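Local coordinates for protein mannan endo-1,4-beta-mannosidase (Mytilus edulis, PDB 2C0H) that hydrolyses the beta-1,4-linked backbone of mannans as a monomeric endo-acting beta-mannanase of glycoside hydrolase family 5, at residues A[94-99]-A[105-110]. The protein carries 3 engineered substitutions. Numbering follows the deposited sequence.
Sequences RAYLHA and ILIFFT
Ile107 meets Tyr96 and Leu97 at once, a worked example of how a barrel strand packs against the helix that leads into it. The contact is made by van der Waals packing of four buried side chains, with the tyrosine hydroxyl resting against a methyl. Ile107 points its CB at the helix and divides its atoms between two neighbours: CD1 and CG2 go to Tyr96, while CB and CG1 face Leu97 CD2. Ile107 CD1 lies 3.6 Å from Tyr96 OH, and both it and CG2 also touch Tyr96 CE2. The tyrosine ring is carried to this strand by a first torsion that sets CG anti to the backbone N (chi1 -179°). Leu97 works through one methyl, CD2, which sits 3.8 Å from Ile107 CB. The same methyl lies 4.2 Å from Phe109 CE2. With an alanine at Ile107, CG1, CG2 and CD1 are gone, which would probably leave the Tyr96 ring without its aliphatic partner, strip the CG2 methyl from one face of Phe109 and open a gap between helix and strand, Leu97 CD2 keeping only CB.

Among the rings, Phe109 CZ reaches the edge of the Tyr96 ring, close to its plane, at 4.3 Å from Tyr96 CD2. The phenylalanine ring is also supported from within its own strand, since Ile107 CG2 stands 3.8 Å above the centre of one face. Beyond the pair, Phe47 of helix 40-56 meets the Tyr96 ring, and Val64 and Met93 touch Phe109.

The segments run roughly antiparallel (148°), the axes of helix 94-99 and strand 106-110 coming within 9.0 Å. Helix 89-102 returns on the outside of strand 106-113 and links strand 61-68 to this parallel neighbour, the beta-alpha-beta crossover that builds the TIM barrel of family 5 glycoside hydrolases.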
loop_
_atom_site.group_PDB
_atom_site.type_symbol
_atom_site.label_atom_id
_atom_site.label_comp_id
_atom_site.label_asym_id
_atom_site.label_seq_id
_atom_site.Cartn_x
_atom_site.Cartn_y
_atom_site.Cartn_z
ATOM N N ARG A 94 6.231 13.484 11.287
ATOM C CA ARG A 94 5.246 14.175 12.115
ATOM C C ARG A 94 4.883 15.535 11.531
ATOM O O ARG A 94 3.727 15.917 11.579
ATOM C CB ARG A 94 5.732 14.320 13.561
ATOM C CG ARG A 94 4.608 14.406 14.555
ATOM C CD ARG A 94 5.100 14.687 15.952
ATOM N NE ARG A 94 5.856 13.582 16.552
ATOM C CZ ARG A 94 5.309 12.482 17.068
ATOM N NH1 ARG A 94 3.995 12.278 17.025
ATOM N NH2 ARG A 94 6.085 11.561 17.629
ATOM N N ALA A 95 5.855 16.255 10.966
ATOM C CA ALA A 95 5.566 17.576 10.376
ATOM C C ALA A 95 4.618 17.410 9.200
ATOM O O ALA A 95 3.700 18.212 9.028
ATOM C CB ALA A 95 6.824 18.276 9.942
ATOM N N TYR A 96 4.865 16.391 8.381
ATOM C CA TYR A 96 3.995 16.082 7.237
ATOM C C TYR A 96 2.608 15.698 7.710
ATOM O O TYR A 96 1.608 16.158 7.175
ATOM C CB TYR A 96 4.598 14.979 6.349
ATOM C CG TYR A 96 3.776 14.614 5.121
ATOM C CD1 TYR A 96 3.267 15.601 4.275
ATOM C CD2 TYR A 96 3.552 13.289 4.771
ATOM C CE1 TYR A 96 2.525 15.258 3.146
ATOM C CE2 TYR A 96 2.815 12.950 3.644
ATOM C CZ TYR A 96 2.304 13.939 2.831
ATOM O OH TYR A 96 1.575 13.583 1.700
ATOM N N LEU A 97 2.540 14.845 8.722
ATOM C CA LEU A 97 1.241 14.468 9.281
ATOM C C LEU A 97 0.457 15.680 9.828
ATOM O O LEU A 97 -0.763 15.723 9.683
ATOM C CB LEU A 97 1.409 13.365 10.346
ATOM C CG LEU A 97 1.806 11.992 9.792
ATOM C CD1 LEU A 97 2.302 11.110 10.945
ATOM C CD2 LEU A 97 0.664 11.297 9.037
ATOM N N HIS A 98 1.144 16.656 10.434
ATOM C CA HIS A 98 0.476 17.868 10.940
ATOM C C HIS A 98 -0.061 18.694 9.780
ATOM O O HIS A 98 -1.161 19.219 9.873
ATOM C CB HIS A 98 1.397 18.733 11.790
ATOM C CG HIS A 98 1.724 18.156 13.130
ATOM N ND1 HIS A 98 1.028 17.111 13.696
ATOM C CD2 HIS A 98 2.678 18.503 14.023
ATOM C CE1 HIS A 98 1.548 16.833 14.882
ATOM N NE2 HIS A 98 2.552 17.661 15.101
ATOM N N ALA A 99 0.699 18.798 8.696
ATOM C CA ALA A 99 0.212 19.472 7.481
ATOM C C ALA A 99 -1.019 18.783 6.889
ATOM O O ALA A 99 -1.990 19.443 6.502
ATOM C CB ALA A 99 1.331 19.555 6.447
ATOM N N ILE A 105 -6.662 15.192 5.559
ATOM C CA ILE A 105 -6.208 14.100 4.685
ATOM C C ILE A 105 -5.463 13.041 5.498
ATOM O O ILE A 105 -4.670 13.397 6.366
ATOM C CB ILE A 105 -5.335 14.672 3.557
ATOM C CG1 ILE A 105 -6.256 15.425 2.572
ATOM C CG2 ILE A 105 -4.572 13.587 2.862
ATOM C CD1 ILE A 105 -5.520 16.187 1.500
ATOM N N LEU A 106 -5.772 11.772 5.236
ATOM C CA LEU A 106 -5.080 10.623 5.843
ATOM C C LEU A 106 -3.900 10.178 4.992
ATOM O O LEU A 106 -4.013 10.021 3.768
ATOM C CB LEU A 106 -6.040 9.445 5.988
ATOM C CG LEU A 106 -7.203 9.600 6.956
ATOM C CD1 LEU A 106 -8.197 8.468 6.743
ATOM C CD2 LEU A 106 -6.720 9.625 8.420
ATOM N N ILE A 107 -2.786 9.882 5.652
ATOM C CA ILE A 107 -1.584 9.435 4.972
ATOM C C ILE A 107 -1.337 7.935 5.165
ATOM O O ILE A 107 -1.414 7.422 6.290
ATOM C CB ILE A 107 -0.336 10.240 5.491
ATOM C CG1 ILE A 107 -0.541 11.758 5.363
ATOM C CG2 ILE A 107 0.952 9.800 4.823
ATOM C CD1 ILE A 107 -0.890 12.243 3.967
ATOM N N PHE A 108 -0.994 7.260 4.077
ATOM C CA PHE A 108 -0.562 5.861 4.105
ATOM C C PHE A 108 0.896 5.789 3.660
ATOM O O PHE A 108 1.214 6.150 2.534
ATOM C CB PHE A 108 -1.468 4.996 3.234
ATOM C CG PHE A 108 -2.864 4.912 3.759
ATOM C CD1 PHE A 108 -3.243 3.859 4.580
ATOM C CD2 PHE A 108 -3.775 5.920 3.496
ATOM C CE1 PHE A 108 -4.513 3.802 5.105
ATOM C CE2 PHE A 108 -5.062 5.866 4.038
ATOM C CZ PHE A 108 -5.424 4.786 4.810
ATOM N N PHE A 109 1.784 5.341 4.546
ATOM C CA PHE A 109 3.199 5.211 4.239
ATOM C C PHE A 109 3.531 3.796 3.713
ATOM O O PHE A 109 3.177 2.784 4.326
ATOM C CB PHE A 109 4.057 5.485 5.486
ATOM C CG PHE A 109 4.084 6.927 5.936
ATOM C CD1 PHE A 109 4.836 7.867 5.241
ATOM C CD2 PHE A 109 3.445 7.323 7.091
ATOM C CE1 PHE A 109 4.911 9.183 5.667
ATOM C CE2 PHE A 109 3.505 8.643 7.520
ATOM C CZ PHE A 109 4.246 9.571 6.812
ATOM N N THR A 110 4.205 3.716 2.566
ATOM C CA THR A 110 4.627 2.432 1.987
ATOM C C THR A 110 6.104 2.198 2.300
ATOM O O THR A 110 6.964 2.989 1.917
ATOM C CB THR A 110 4.424 2.401 0.456
ATOM O OG1 THR A 110 3.063 2.708 0.169
ATOM C CG2 THR A 110 4.721 1.062 -0.118
#